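Local coordinates for putative two-component sensor histidine kinase protein (Sinorhizobium meliloti, PDB 3HCY), which is the GAF domain of a putative sensor histidine kinase that probably phosphorylates a histidine using ATP, at the interface of chains A and B. Residues are numbered along the deposited sequence; one frame, centred on the assembly and turned at random. Chains: chain A/B, Putative two-component sensor histidine kinase protein.

Contacts 1 and 2 are symmetry-related parts of one two-fold symmetric interface, with their C-alpha centres about 7 Å apart. In each, the long C-terminal helix of one chain (120-146 in A, 120-144 in B) meets the N-terminal helix (5-19 in A, 4-19 in B) and the long helix of its partner. A:Gln132 and B:Gln132 belong to both contacts, so the symmetry axis passes close to this pair. The four helices thus pack as a bundle-like dimer. Sensor histidine kinases usually work as dimers, so the pairing may be biological, although the crystal alone does not prove it.

Contact 1: the interface of chains A and B. Residues chain A 10-11, 14, 129, 132; chain B 128, 131-132, 135.
A:Ile129 and B:Thr128 form the apolar centre, their side chains crossing at about a right angle where the two long helices meet. The methyl B:Thr128 CG2 touches the isoleucine branch, 3.4 Å from A:Ile129 CD1. A threonine suits this place because its methyl can face the partner while OG1 stays beside its own backbone N (chi1 -45°). The other isoleucine branch, A:Ile129 CG2, lies 3.9 Å from the amide carbon B:Gln132 CD, and B:Gln132 hides more surface than any other residue of the patch. Its CG is anti to the backbone N (chi1 -169°) and the chain then bends at chi2, which brings the amide in among A:Ile129, A:Ala14 and A:Thr11. The small A:Ala14 leaves room for it, its CB 4.0 Å from B:Gln132 CB. One turn earlier on helix 5-19, A:Ala10 CB packs 3.8 Å from B:Phe135 CB, the small alanine side chain letting the phenylalanine come close to the helix.

Moving from the apolar contacts to the polar groups, A:Gln132 and B:Gln132 approach from opposite directions, with amide planes 79° apart. Nearly perpendicular, the amides do not lie flat on each other; carbonyl oxygen B:Gln132 OE1 instead rests 3.5 Å from the methylene A:Gln132 CB. At the polar rim B:Arg131 approaches with its aliphatic stem, B:Arg131 CD lying 4.2 Å from the backbone oxygen A:Ala14 O.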
loop_
_atom_site.group_PDB
_atom_site.type_symbol
_atom_site.label_atom_id
_atom_site.label_comp_id
_atom_site.label_asym_id
_atom_site.label_seq_id
_atom_site.Cartn_x
_atom_site.Cartn_y
_atom_site.Cartn_z
ATOM N N ALA A 10 -2.578 2.545 9.206
ATOM C CA ALA A 10 -1.323 2.417 8.429
ATOM C C ALA A 10 -1.469 3.102 7.075
ATOM O O ALA A 10 -0.493 3.718 6.536
ATOM C CB ALA A 10 -0.928 0.878 8.215
ATOM N N THR A 11 -2.674 2.957 6.500
ATOM C CA THR A 11 -2.884 3.487 5.174
ATOM C C THR A 11 -2.885 4.993 5.281
ATOM O O THR A 11 -2.282 5.697 4.482
ATOM C CB THR A 11 -4.188 3.061 4.557
ATOM O OG1 THR A 11 -4.254 1.643 4.460
ATOM C CG2 THR A 11 -4.269 3.601 3.218
ATOM N N ALA A 14 0.517 5.999 5.464
ATOM C CA ALA A 14 1.177 6.021 4.175
ATOM C C ALA A 14 0.616 7.188 3.364
ATOM O O ALA A 14 1.366 7.853 2.704
ATOM C CB ALA A 14 1.018 4.693 3.412
ATOM N N ILE A 129 -1.530 2.922 -3.391
ATOM C CA ILE A 129 -2.015 2.686 -2.064
ATOM C C ILE A 129 -3.448 2.141 -2.049
ATOM O O ILE A 129 -3.789 1.243 -1.249
ATOM C CB ILE A 129 -1.826 3.890 -1.066
ATOM C CG1 ILE A 129 -0.385 4.174 -0.781
ATOM C CG2 ILE A 129 -2.681 3.905 0.216
ATOM C CD1 ILE A 129 -0.321 5.507 -0.042
ATOM N N GLN A 132 -3.430 -1.433 -2.641
ATOM C CA GLN A 132 -2.996 -2.182 -1.507
ATOM C C GLN A 132 -4.083 -2.276 -0.416
ATOM O O GLN A 132 -4.178 -3.310 0.322
ATOM C CB GLN A 132 -1.710 -1.630 -0.940
ATOM C CG GLN A 132 -1.086 -2.633 0.012
ATOM C CD GLN A 132 0.375 -2.376 0.274
ATOM O OE1 GLN A 132 1.046 -1.696 -0.509
ATOM N NE2 GLN A 132 0.895 -2.922 1.391
ATOM N N THR B 128 6.288 3.769 -2.108
ATOM C CA THR B 128 4.992 3.851 -1.458
ATOM C C THR B 128 4.554 2.466 -0.914
ATOM O O THR B 128 4.126 2.345 0.208
ATOM C CB THR B 128 3.936 4.421 -2.415
ATOM O OG1 THR B 128 4.478 5.564 -3.095
ATOM C CG2 THR B 128 2.630 4.845 -1.652
ATOM N N ARG B 131 6.476 1.749 2.254
ATOM C CA ARG B 131 6.039 2.669 3.279
ATOM C C ARG B 131 4.847 2.101 4.027
ATOM O O ARG B 131 4.760 2.149 5.254
ATOM C CB ARG B 131 5.549 3.901 2.578
ATOM C CG ARG B 131 6.118 5.183 2.987
ATOM C CD ARG B 131 5.237 6.325 2.379
ATOM N NE ARG B 131 5.992 7.065 1.388
ATOM C CZ ARG B 131 6.886 7.987 1.701
ATOM N NH1 ARG B 131 7.111 8.296 2.982
ATOM N NH2 ARG B 131 7.554 8.591 0.723
ATOM N N GLN B 132 3.902 1.573 3.264
ATOM C CA GLN B 132 2.677 1.080 3.830
ATOM C C GLN B 132 2.894 -0.202 4.634
ATOM O O GLN B 132 2.202 -0.436 5.641
ATOM C CB GLN B 132 1.694 0.798 2.713
ATOM C CG GLN B 132 0.290 0.529 3.195
ATOM C CD GLN B 132 -0.735 1.341 2.419
ATOM O OE1 GLN B 132 -1.324 0.894 1.402
ATOM N NE2 GLN B 132 -0.946 2.576 2.883
ATOM N N PHE B 135 4.362 0.614 7.909
ATOM C CA PHE B 135 3.364 1.090 8.874
ATOM C C PHE B 135 2.384 0.002 9.279
ATOM O O PHE B 135 2.025 -0.124 10.447
ATOM C CB PHE B 135 2.591 2.257 8.324
ATOM C CG PHE B 135 3.353 3.528 8.310
ATOM C CD1 PHE B 135 3.869 4.053 9.474
ATOM C CD2 PHE B 135 3.522 4.253 7.122
ATOM C CE1 PHE B 135 4.571 5.229 9.450
ATOM C CE2 PHE B 135 4.217 5.456 7.109
ATOM C CZ PHE B 135 4.748 5.921 8.264
#

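Contact 2: the interface of chains A and B. Residues chain A 131-133, 135; chain B 10-11, 14, 129, 132.
A:Gln132 reaches across to B:Thr11 and lies beside it, the two side chains pointing the same way. The amide nitrogen A:Gln132 NE2 is 3.0 Å from the hydroxyl oxygen B:Thr11 OG1, a hydrogen bond in which the amide can donate. Here the glutamine chain is extended beyond CG (chi2 161°), which carries the amide past B:Ala14 to the hydroxyl; a long, flexible amide side chain suits a link from one helix to another. On the way, its methylene A:Gln132 CB packs 3.9 Å from B:Ala14 CB, a small side chain that lets the helices come near. The other arm of the amide, A:Gln132 OE1, faces the methyl B:Ile129 CG2 at 3.5 Å. This orientation of the amide agrees with the bond to threonine, although nitrogen and oxygen are hard to tell apart at this resolution.

The packing continues at A:Phe135, whose ring presents its CD2-CE2 side to the backbone of the N-terminal helix, with A:Phe135 CD2 3.8 Å from B:Ala14 CA. One turn earlier on that helix, B:Ala10 CB sits 3.8 Å from A:Phe135 CB, the alanine giving the aromatic residue room to lie against the helix.

The margins are looser. A:Arg131 hides little surface: A:Arg131 CD lies 4.2 Å from B:Ala14 O, and the guanidinium group extends away, probably towards solvent, as befits a long charged residue. By joining the long helix of one chain to the N-terminal helix of the other, the site probably helps hold the two GAF domains together as a dimer.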
loop_
_atom_site.group_PDB
_atom_site.type_symbol
_atom_site.label_atom_id
_atom_site.label_comp_id
_atom_site.label_asym_id
_atom_site.label_seq_id
_atom_site.Cartn_x
_atom_site.Cartn_y
_atom_site.Cartn_z
ATOM N N ARG A 131 -4.716 0.248 -4.406
ATOM C CA ARG A 131 -4.674 -1.213 -4.681
ATOM C C ARG A 131 -4.398 -1.943 -3.399
ATOM O O ARG A 131 -5.007 -2.985 -3.115
ATOM C CB ARG A 131 -3.531 -1.648 -5.559
ATOM C CG ARG A 131 -3.365 -0.981 -6.874
ATOM C CD ARG A 131 -2.019 -1.522 -7.591
ATOM N NE ARG A 131 -1.861 -0.948 -8.942
ATOM C CZ ARG A 131 -2.372 -1.472 -10.052
ATOM N NH1 ARG A 131 -3.050 -2.612 -10.026
ATOM N NH2 ARG A 131 -2.186 -0.870 -11.201
ATOM N N GLN A 132 -3.430 -1.433 -2.641
ATOM C CA GLN A 132 -2.996 -2.182 -1.507
ATOM C C GLN A 132 -4.083 -2.276 -0.416
ATOM O O GLN A 132 -4.178 -3.310 0.322
ATOM C CB GLN A 132 -1.710 -1.630 -0.940
ATOM C CG GLN A 132 -1.086 -2.633 0.012
ATOM C CD GLN A 132 0.375 -2.376 0.274
ATOM O OE1 GLN A 132 1.046 -1.696 -0.509
ATOM N NE2 GLN A 132 0.895 -2.922 1.391
ATOM N N LEU A 133 -4.902 -1.212 -0.303
ATOM C CA LEU A 133 -6.065 -1.285 0.599
ATOM C C LEU A 133 -7.035 -2.375 0.075
ATOM O O LEU A 133 -7.517 -3.237 0.819
ATOM C CB LEU A 133 -6.774 0.055 0.686
ATOM C CG LEU A 133 -8.049 0.136 1.529
ATOM C CD1 LEU A 133 -7.751 -0.162 2.996
ATOM C CD2 LEU A 133 -8.780 1.512 1.408
ATOM N N PHE A 135 -6.501 -4.988 -1.690
ATOM C CA PHE A 135 -5.988 -6.308 -1.431
ATOM C C PHE A 135 -5.949 -6.675 0.028
ATOM O O PHE A 135 -6.224 -7.823 0.398
ATOM C CB PHE A 135 -4.630 -6.423 -2.018
ATOM C CG PHE A 135 -4.631 -6.456 -3.511
ATOM C CD1 PHE A 135 -5.428 -7.344 -4.201
ATOM C CD2 PHE A 135 -3.790 -5.634 -4.241
ATOM C CE1 PHE A 135 -5.421 -7.390 -5.576
ATOM C CE2 PHE A 135 -3.774 -5.727 -5.628
ATOM C CZ PHE A 135 -4.608 -6.618 -6.286
ATOM N N ALA B 10 -1.315 -9.501 0.567
ATOM C CA ALA B 10 -1.903 -8.304 -0.007
ATOM C C ALA B 10 -0.806 -7.503 -0.685
ATOM O O ALA B 10 -0.960 -7.101 -1.792
ATOM C CB ALA B 10 -2.623 -7.433 1.085
ATOM N N THR B 11 0.317 -7.326 -0.010
ATOM C CA THR B 11 1.374 -6.467 -0.494
ATOM C C THR B 11 1.950 -7.108 -1.708
ATOM O O THR B 11 2.249 -6.427 -2.701
ATOM C CB THR B 11 2.511 -6.331 0.539
ATOM O OG1 THR B 11 2.023 -5.719 1.754
ATOM C CG2 THR B 11 3.678 -5.561 -0.035
ATOM N N ALA B 14 -0.266 -6.252 -4.414
ATOM C CA ALA B 14 -0.077 -4.873 -4.804
ATOM C C ALA B 14 1.236 -4.696 -5.612
ATOM O O ALA B 14 1.255 -4.045 -6.665
ATOM C CB ALA B 14 -0.110 -3.975 -3.567
ATOM N N ILE B 129 4.730 1.399 -1.674
ATOM C CA ILE B 129 4.397 0.066 -1.126
ATOM C C ILE B 129 5.141 -0.225 0.188
ATOM O O ILE B 129 4.503 -0.667 1.147
ATOM C CB ILE B 129 4.602 -1.072 -2.139
ATOM C CG1 ILE B 129 3.697 -0.844 -3.363
ATOM C CG2 ILE B 129 4.332 -2.393 -1.479
ATOM C CD1 ILE B 129 3.787 -1.857 -4.422
ATOM N N GLN B 132 3.902 1.573 3.264
ATOM C CA GLN B 132 2.677 1.080 3.830
ATOM C C GLN B 132 2.894 -0.202 4.634
ATOM O O GLN B 132 2.202 -0.436 5.641
ATOM C CB GLN B 132 1.694 0.798 2.713
ATOM C CG GLN B 132 0.290 0.529 3.195
ATOM C CD GLN B 132 -0.735 1.341 2.419
ATOM O OE1 GLN B 132 -1.324 0.894 1.402
ATOM N NE2 GLN B 132 -0.946 2.576 2.883
#